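Local coordinates for protein endoglucanase (Cryptopygus antarcticus, PDB 5H4U) that hydrolyses internal beta-1,4-glucosidic linkages in carboxymethylcellulose, lichenan and barley beta-glucan, as a secreted family 45 glycosidase of an Antarctic springtail, at residues T110-A115 against S201-Q206; S117-I122 against F191-N196. All blocks are in the same frame, centred on the assembly; numbering follows the deposited sequence.

Contact 1 of 2, residues T110-A115 against S201-Q206; sequences TFTNTA and SMKFTQ
A chi1 of 76° in N113 sets CG between the backbone N and the carbonyl carbon, and a chi2 of -33° then swings OD1 to S201 N; in K203 chi1 puts CG in the corresponding place, and the chain beyond it runs beside T110. These residues join two antiparallel neighbours of the six-stranded double-psi beta-barrel on which family 45 glucanases are built, at the point where strand 106-111 runs out into a loop. T110 and K203 form a hydrogen-bonded pair, with T110 N 2.8 Å from K203 O and K203 N 3.0 Å from T110 O. Their side chains lie on the same face of the sheet, pointing the same way, and the lysine tip comes alongside the threonine, NZ of K203 being 3.9 Å from CB of T110. The next pair, F111 with M202, is non-hydrogen-bonded, its CA atoms 4.1 Å apart. Here the side chains diverge, and the ring atom CD1 of F111 passes 4.0 Å from CB of M202. The methionine chain then leads away to M109 and F137, while the phenyl ring packs on M121 of strand 120-128. M202 thus belongs to the buried side of the barrel wall, its side chain about 10 Å from that of D138, the inferred proton donor. Beyond the regular strand, T112 N still reaches S201 O, at 2.6 Å, and CA of F111 offers a weaker C-H contact to the same oxygen. Both backbone polar groups of S201 are therefore engaged: its carbonyl by main chain, its N-H by a side chain. S201 N gives its hydrogen to OD1 of N113, 2.6 Å away, from a position 39° above the amide plane.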
ATOM      1  N   THR A 110      -0.089  -0.898 -16.066  1.00  9.63           N
ATOM      2  CA  THR A 110       0.552  -1.958 -16.819  1.00  9.73           C
ATOM      3  C   THR A 110       2.045  -1.840 -16.564  1.00  9.65           C
ATOM      4  O   THR A 110       2.651  -0.798 -16.839  1.00  9.69           O
ATOM      5  CB  THR A 110       0.270  -1.863 -18.316  1.00 10.24           C
ATOM      6  OG1 THR A 110      -1.141  -1.849 -18.528  1.00 11.30           O
ATOM      7  CG2 THR A 110       0.855  -3.082 -19.028  1.00  9.97           C
ATOM      8  N   PHE A 111       2.623  -2.891 -15.999  1.00  9.13           N
ATOM      9  CA  PHE A 111       4.049  -2.873 -15.757  1.00  9.33           C
ATOM     10  C   PHE A 111       4.801  -2.891 -17.072  1.00  9.59           C
ATOM     11  O   PHE A 111       4.397  -3.549 -18.038  1.00  9.54           O
ATOM     12  CB  PHE A 111       4.442  -4.023 -14.849  1.00  9.17           C
ATOM     13  CG  PHE A 111       3.889  -3.858 -13.487  1.00  8.52           C
ATOM     14  CD1 PHE A 111       4.375  -2.859 -12.672  1.00  8.39           C
ATOM     15  CD2 PHE A 111       2.846  -4.638 -13.053  1.00  7.80           C
ATOM     16  CE1 PHE A 111       3.866  -2.676 -11.439  1.00  8.60           C
ATOM     17  CE2 PHE A 111       2.333  -4.464 -11.828  1.00  8.15           C
ATOM     18  CZ  PHE A 111       2.843  -3.483 -11.005  1.00  8.60           C
ATOM     19  N   THR A 112       5.890  -2.134 -17.105  1.00  9.87           N
ATOM     20  CA  THR A 112       6.580  -1.825 -18.341  1.00 10.37           C
ATOM     21  C   THR A 112       7.978  -2.438 -18.458  1.00 10.06           C
ATOM     22  O   THR A 112       8.515  -2.491 -19.560  1.00  9.51           O
ATOM     23  CB  THR A 112       6.619  -0.282 -18.479  1.00 10.43           C
ATOM     24  OG1 THR A 112       5.391   0.171 -19.006  1.00 10.32           O
ATOM     25  CG2 THR A 112       7.708   0.219 -19.348  1.00 10.96           C
ATOM     26  N   ASN A 113       8.555  -2.988 -17.394  1.00 10.67           N
ATOM     27  CA  ASN A 113       9.954  -3.365 -17.559  1.00 11.09           C
ATOM     28  C   ASN A 113      10.520  -4.500 -16.711  1.00 11.56           C
ATOM     29  O   ASN A 113      11.744  -4.691 -16.765  1.00 12.51           O
ATOM     30  CB  ASN A 113      10.882  -2.171 -17.338  1.00 10.87           C
ATOM     31  CG  ASN A 113      11.051  -1.830 -15.888  1.00 11.07           C
ATOM     32  OD1 ASN A 113      10.143  -1.984 -15.085  1.00 11.04           O
ATOM     33  ND2 ASN A 113      12.241  -1.436 -15.527  1.00 12.66           N
ATOM     34  N   THR A 114       9.777  -5.254 -15.920  1.00 10.32           N
ATOM     35  CA  THR A 114      10.589  -6.322 -15.327  1.00 10.30           C
ATOM     36  C   THR A 114      10.158  -7.689 -15.824  1.00 10.18           C
ATOM     37  O   THR A 114       9.644  -7.836 -16.932  1.00 10.61           O
ATOM     38  CB  THR A 114      10.525  -6.342 -13.803  1.00 10.38           C
ATOM     39  OG1 THR A 114       9.184  -6.629 -13.386  1.00  9.24           O
ATOM     40  CG2 THR A 114      11.036  -5.013 -13.203  1.00  9.68           C
ATOM     41  N   ALA A 115      10.400  -8.709 -15.023  1.00 10.24           N
ATOM     42  CA  ALA A 115       9.820  -9.998 -15.347  1.00 10.21           C
ATOM     43  C   ALA A 115       8.294  -9.949 -15.320  1.00  9.92           C
ATOM     44  O   ALA A 115       7.656 -10.864 -15.843  1.00  9.89           O
ATOM     45  CB  ALA A 115      10.351 -11.065 -14.394  1.00 10.12           C
ATOM     46  N   SER A 201       8.814  -0.365 -13.509  1.00  9.96           N
ATOM     47  CA  SER A 201       8.200   0.814 -14.082  1.00 10.03           C
ATOM     48  C   SER A 201       6.853   0.459 -14.711  1.00 10.42           C
ATOM     49  O   SER A 201       6.567  -0.709 -15.000  1.00 10.25           O
ATOM     50  CB  SER A 201       9.133   1.401 -15.122  1.00  9.86           C
ATOM     51  OG  SER A 201      10.353   1.708 -14.498  1.00 10.81           O
ATOM     52  N   MET A 202       6.032   1.477 -14.964  1.00 10.22           N
ATOM     53  CA  MET A 202       4.722   1.156 -15.509  1.00 10.35           C
ATOM     54  C   MET A 202       4.175   2.372 -16.240  1.00 10.83           C
ATOM     55  O   MET A 202       4.723   3.472 -16.153  1.00 11.01           O
ATOM     56  CB  MET A 202       3.773   0.672 -14.401  1.00 10.20           C
ATOM     57  CG  MET A 202       3.573   1.594 -13.185  1.00 10.79           C
ATOM     58  SD  MET A 202       2.772   3.100 -13.671  1.00 19.20           S
ATOM     59  CE  MET A 202       2.712   3.996 -12.196  1.00 11.33           C
ATOM     60  N   LYS A 203       3.077   2.148 -16.956  1.00 10.47           N
ATOM     61  CA  LYS A 203       2.154   3.190 -17.363  1.00 11.35           C
ATOM     62  C   LYS A 203       0.849   2.964 -16.605  1.00 11.27           C
ATOM     63  O   LYS A 203       0.528   1.836 -16.248  1.00 11.55           O
ATOM     64  CB  LYS A 203       1.943   3.180 -18.884  1.00 11.08           C
ATOM     65  CG  LYS A 203       1.672   1.803 -19.439  1.00 12.16           C
ATOM     66  CD  LYS A 203       1.402   1.762 -20.947  1.00 13.60           C
ATOM     67  CE  LYS A 203       1.491   0.307 -21.481  1.00 14.79           C
ATOM     68  NZ  LYS A 203       0.157  -0.300 -21.893  1.00 16.63           N
ATOM     69  N   PHE A 204       0.110   4.030 -16.316  1.00 11.20           N
ATOM     70  CA  PHE A 204      -1.051   3.928 -15.448  1.00 11.32           C
ATOM     71  C   PHE A 204      -2.163   4.832 -15.938  1.00 11.02           C
ATOM     72  O   PHE A 204      -1.925   5.871 -16.547  1.00 11.37           O
ATOM     73  CB  PHE A 204      -0.727   4.296 -13.983  1.00 11.33           C
ATOM     74  CG  PHE A 204      -0.430   5.761 -13.747  1.00 11.23           C
ATOM     75  CD1 PHE A 204       0.820   6.285 -14.035  1.00 11.97           C
ATOM     76  CD2 PHE A 204      -1.387   6.602 -13.191  1.00 11.76           C
ATOM     77  CE1 PHE A 204       1.104   7.640 -13.811  1.00 12.49           C
ATOM     78  CE2 PHE A 204      -1.108   7.961 -12.946  1.00 11.89           C
ATOM     79  CZ  PHE A 204       0.135   8.473 -13.256  1.00 12.56           C
ATOM     80  N   THR A 205      -3.372   4.480 -15.544  1.00 10.60           N
ATOM     81  CA  THR A 205      -4.538   5.289 -15.825  1.00 10.89           C
ATOM     82  C   THR A 205      -5.480   5.224 -14.640  1.00 10.68           C
ATOM     83  O   THR A 205      -5.648   4.166 -14.018  1.00 10.15           O
ATOM     84  CB  THR A 205      -5.246   4.804 -17.085  1.00 11.61           C
ATOM     85  OG1 THR A 205      -4.270   4.651 -18.125  1.00 11.87           O
ATOM     86  CG2 THR A 205      -6.346   5.798 -17.530  1.00 11.13           C
ATOM     87  N   GLN A 206      -6.059   6.370 -14.309  1.00 10.50           N
ATOM     88  CA  GLN A 206      -7.003   6.408 -13.213  1.00 10.05           C
ATOM     89  C   GLN A 206      -8.266   5.674 -13.642  1.00 10.10           C
ATOM     90  O   GLN A 206      -8.654   5.705 -14.815  1.00  9.92           O
ATOM     91  CB  GLN A 206      -7.285   7.850 -12.809  1.00 10.91           C
ATOM     92  CG  GLN A 206      -8.458   8.024 -11.881  1.00 10.84           C
ATOM     93  CD  GLN A 206      -8.448   9.373 -11.154  1.00 11.12           C
ATOM     94  OE1 GLN A 206      -8.584   9.426  -9.940  1.00 11.13           O
ATOM     95  NE2 GLN A 206      -8.251  10.449 -11.889  1.00 11.58           N
TER

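Contact 2 of 2, residues S117-I122 against F191-N196; sequences SGQKMI and FGWFKN
No backbone pairing joins the segments, whose nearest CA atoms, those of Q119 and F194, are 9.0 Å apart, so side chains from an irregular loop after helix 184-191 bridge the space to the start of strand 120-128. Chi1 of -177° sets CG of W193 anti to the backbone N, and the ring beyond it reaches the strand. One terminal atom of the Q119 amide stands over the centre of one ring face, the amide plane 89° from that of the indole. At the ring edge, near its plane, O of K120 lies 3.3 Å from CZ2 of W193. CB of M121 approaches CH2 of W193 obliquely, at 4.0 Å. W193 NE1 hydrogen-bonds to O of N84, while the ring also meets W189 and F111. K195 extends past the end of Q119, crossing it obliquely, and gives a weak hydrogen bond from NZ to A115 O. An alanine in place of W193 would probably leave the N84 carbonyl without its indole mate and open a gap between the Q119 amide and M121. The loop is thus fitted to the barrel rim mainly through one indole, by polar groups at its face and edge and by apolar contact with M121.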
ATOM      1  N   SER A 117       6.613  -7.431 -16.687  1.00  9.87           N
ATOM      2  CA  SER A 117       6.241  -6.555 -17.799  1.00  9.61           C
ATOM      3  C   SER A 117       5.017  -7.088 -18.532  1.00  9.34           C
ATOM      4  O   SER A 117       4.945  -8.276 -18.853  1.00  9.60           O
ATOM      5  CB  SER A 117       7.407  -6.423 -18.771  1.00  9.87           C
ATOM      6  OG  SER A 117       7.138  -5.439 -19.751  1.00 10.08           O
ATOM      7  N   GLY A 118       4.049  -6.212 -18.774  1.00  9.17           N
ATOM      8  CA  GLY A 118       2.811  -6.599 -19.394  1.00  9.37           C
ATOM      9  C   GLY A 118       1.702  -6.920 -18.423  1.00 10.06           C
ATOM     10  O   GLY A 118       0.528  -6.914 -18.818  1.00 10.69           O
ATOM     11  N   GLN A 119       2.043  -7.216 -17.170  1.00  9.44           N
ATOM     12  CA  GLN A 119       1.052  -7.547 -16.166  1.00  9.19           C
ATOM     13  C   GLN A 119       0.369  -6.286 -15.649  1.00  8.87           C
ATOM     14  O   GLN A 119       0.886  -5.169 -15.745  1.00  8.63           O
ATOM     15  CB  GLN A 119       1.679  -8.326 -14.998  1.00  8.95           C
ATOM     16  CG  GLN A 119       2.361  -9.626 -15.388  1.00  8.36           C
ATOM     17  CD  GLN A 119       2.919 -10.393 -14.186  1.00  8.40           C
ATOM     18  OE1 GLN A 119       2.398 -10.293 -13.074  1.00  8.58           O
ATOM     19  NE2 GLN A 119       3.982 -11.169 -14.409  1.00  8.50           N
ATOM     20  N   LYS A 120      -0.832  -6.483 -15.130  1.00  8.65           N
ATOM     21  CA  LYS A 120      -1.743  -5.414 -14.787  1.00  8.73           C
ATOM     22  C   LYS A 120      -2.016  -5.469 -13.296  1.00  8.91           C
ATOM     23  O   LYS A 120      -2.438  -6.507 -12.775  1.00  8.80           O
ATOM     24  CB  LYS A 120      -3.060  -5.540 -15.536  1.00  9.89           C
ATOM     25  CG  LYS A 120      -3.076  -5.174 -16.984  1.00 11.26           C
ATOM     26  CD  LYS A 120      -4.407  -4.458 -17.230  1.00 13.61           C
ATOM     27  CE  LYS A 120      -5.063  -4.789 -18.569  1.00 16.03           C
ATOM     28  NZ  LYS A 120      -6.509  -5.151 -18.369  1.00 16.48           N
ATOM     29  N   MET A 121      -1.815  -4.352 -12.613  1.00  8.63           N
ATOM     30  CA  MET A 121      -2.177  -4.285 -11.209  1.00  8.37           C
ATOM     31  C   MET A 121      -3.035  -3.055 -10.964  1.00  8.95           C
ATOM     32  O   MET A 121      -2.748  -1.968 -11.476  1.00  9.14           O
ATOM     33  CB  MET A 121      -0.957  -4.240 -10.315  1.00  8.29           C
ATOM     34  CG  MET A 121      -1.317  -4.268  -8.858  1.00  8.15           C
ATOM     35  SD  MET A 121       0.116  -4.054  -7.796  1.00  9.70           S
ATOM     36  CE  MET A 121      -0.621  -4.435  -6.196  1.00  8.03           C
ATOM     37  N   ILE A 122      -4.059  -3.216 -10.140  1.00  8.59           N
ATOM     38  CA  ILE A 122      -4.967  -2.135  -9.802  1.00  8.40           C
ATOM     39  C   ILE A 122      -4.789  -1.853  -8.320  1.00  8.51           C
ATOM     40  O   ILE A 122      -4.906  -2.763  -7.481  1.00  8.41           O
ATOM     41  CB  ILE A 122      -6.416  -2.497 -10.147  1.00  8.79           C
ATOM     42  CG1 ILE A 122      -6.489  -2.943 -11.604  1.00  8.60           C
ATOM     43  CG2 ILE A 122      -7.322  -1.315  -9.937  1.00  8.51           C
ATOM     44  CD1 ILE A 122      -7.853  -3.362 -12.049  1.00  8.38           C
ATOM     45  N   PHE A 191       6.643 -12.717  -4.256  1.00  9.60           N
ATOM     46  CA  PHE A 191       7.503 -13.663  -4.937  1.00  9.61           C
ATOM     47  C   PHE A 191       6.774 -14.550  -5.928  1.00 10.06           C
ATOM     48  O   PHE A 191       7.437 -15.243  -6.708  1.00 10.43           O
ATOM     49  CB  PHE A 191       8.228 -14.543  -3.920  1.00 10.54           C
ATOM     50  CG  PHE A 191       9.122 -13.783  -3.022  1.00 10.46           C
ATOM     51  CD1 PHE A 191      10.351 -13.365  -3.491  1.00 10.55           C
ATOM     52  CD2 PHE A 191       8.745 -13.459  -1.736  1.00 10.26           C
ATOM     53  CE1 PHE A 191      11.197 -12.652  -2.700  1.00 10.59           C
ATOM     54  CE2 PHE A 191       9.598 -12.736  -0.935  1.00 10.58           C
ATOM     55  CZ  PHE A 191      10.827 -12.333  -1.421  1.00 10.49           C
ATOM     56  N   GLY A 192       5.442 -14.527  -5.941  1.00  9.59           N
ATOM     57  CA  GLY A 192       4.728 -15.353  -6.891  1.00  8.96           C
ATOM     58  C   GLY A 192       4.212 -14.565  -8.076  1.00  8.83           C
ATOM     59  O   GLY A 192       4.864 -14.518  -9.123  1.00  9.25           O
ATOM     60  N   TRP A 193       3.101 -13.853  -7.889  1.00  8.08           N
ATOM     61  CA  TRP A 193       2.531 -13.077  -8.984  1.00  7.96           C
ATOM     62  C   TRP A 193       3.426 -11.902  -9.343  1.00  8.26           C
ATOM     63  O   TRP A 193       3.583 -11.566 -10.523  1.00  8.25           O
ATOM     64  CB  TRP A 193       1.147 -12.579  -8.579  1.00  7.69           C
ATOM     65  CG  TRP A 193       0.372 -11.800  -9.624  1.00  8.13           C
ATOM     66  CD1 TRP A 193      -0.668 -12.266 -10.375  1.00  8.32           C
ATOM     67  CD2 TRP A 193       0.537 -10.420  -9.998  1.00  7.98           C
ATOM     68  NE1 TRP A 193      -1.154 -11.279 -11.190  1.00  8.15           N
ATOM     69  CE2 TRP A 193      -0.427 -10.138 -10.990  1.00  8.05           C
ATOM     70  CE3 TRP A 193       1.414  -9.405  -9.603  1.00  7.60           C
ATOM     71  CZ2 TRP A 193      -0.541  -8.889 -11.594  1.00  8.06           C
ATOM     72  CZ3 TRP A 193       1.312  -8.175 -10.208  1.00  7.81           C
ATOM     73  CH2 TRP A 193       0.332  -7.921 -11.191  1.00  8.21           C
ATOM     74  N   PHE A 194       4.019 -11.270  -8.327  1.00  8.48           N
ATOM     75  CA  PHE A 194       4.861 -10.094  -8.469  1.00  8.13           C
ATOM     76  C   PHE A 194       6.289 -10.443  -8.867  1.00  8.48           C
ATOM     77  O   PHE A 194       7.026  -9.565  -9.306  1.00  8.30           O
ATOM     78  CB  PHE A 194       4.833  -9.334  -7.142  1.00  8.31           C
ATOM     79  CG  PHE A 194       5.406  -7.947  -7.188  1.00  8.25           C
ATOM     80  CD1 PHE A 194       4.656  -6.878  -7.675  1.00  7.92           C
ATOM     81  CD2 PHE A 194       6.680  -7.704  -6.717  1.00  8.24           C
ATOM     82  CE1 PHE A 194       5.171  -5.596  -7.686  1.00  7.60           C
ATOM     83  CE2 PHE A 194       7.198  -6.424  -6.745  1.00  8.92           C
ATOM     84  CZ  PHE A 194       6.429  -5.363  -7.226  1.00  8.24           C
ATOM     85  N   LYS A 195       6.694 -11.704  -8.703  1.00  9.26           N
ATOM     86  CA  LYS A 195       7.959 -12.248  -9.212  1.00  8.82           C
ATOM     87  C   LYS A 195       9.177 -11.573  -8.616  1.00  9.03           C
ATOM     88  O   LYS A 195      10.245 -11.586  -9.226  1.00  9.62           O
ATOM     89  CB  LYS A 195       8.032 -12.175 -10.733  1.00  8.39           C
ATOM     90  CG  LYS A 195       7.265 -13.275 -11.393  1.00  9.24           C
ATOM     91  CD  LYS A 195       7.269 -13.164 -12.902  1.00  9.31           C
ATOM     92  CE  LYS A 195       6.133 -13.955 -13.483  1.00  8.62           C
ATOM     93  NZ  LYS A 195       6.081 -13.789 -14.929  1.00  9.37           N
ATOM     94  N   ASN A 196       9.036 -11.008  -7.419  1.00  9.07           N
ATOM     95  CA  ASN A 196      10.087 -10.232  -6.765  1.00  9.04           C
ATOM     96  C   ASN A 196      10.718  -9.205  -7.705  1.00  8.75           C
ATOM     97  O   ASN A 196      11.887  -8.845  -7.567  1.00  9.28           O
ATOM     98  CB  ASN A 196      11.129 -11.179  -6.184  1.00  9.38           C
ATOM     99  CG  ASN A 196      12.067 -10.499  -5.221  1.00  9.98           C
ATOM    100  OD1 ASN A 196      11.727  -9.471  -4.609  1.00  9.46           O
ATOM    101  ND2 ASN A 196      13.240 -11.088  -5.044  1.00  9.99           N
TER

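Contact 1, partly buried, lies in the barrel wall with M202 and F111 inside and T112, N113 and K203 exposed, whereas contact 2 is a surface contact that brings an outside loop onto the same sheet. They share the hairpin of strands 106-111 and 120-128: F111 probably hydrogen-bonds through N to Q119 O and through O to G118 N. Along the chain, contact 2 is nested inside the loop that contact 1 closes. Their chemistry follows their place: contact 1 is held by three backbone hydrogen bonds and one to the side chain of N113, but 117-122 and 191-196 meet through an aromatic ring, with no clear hydrogen bond between them.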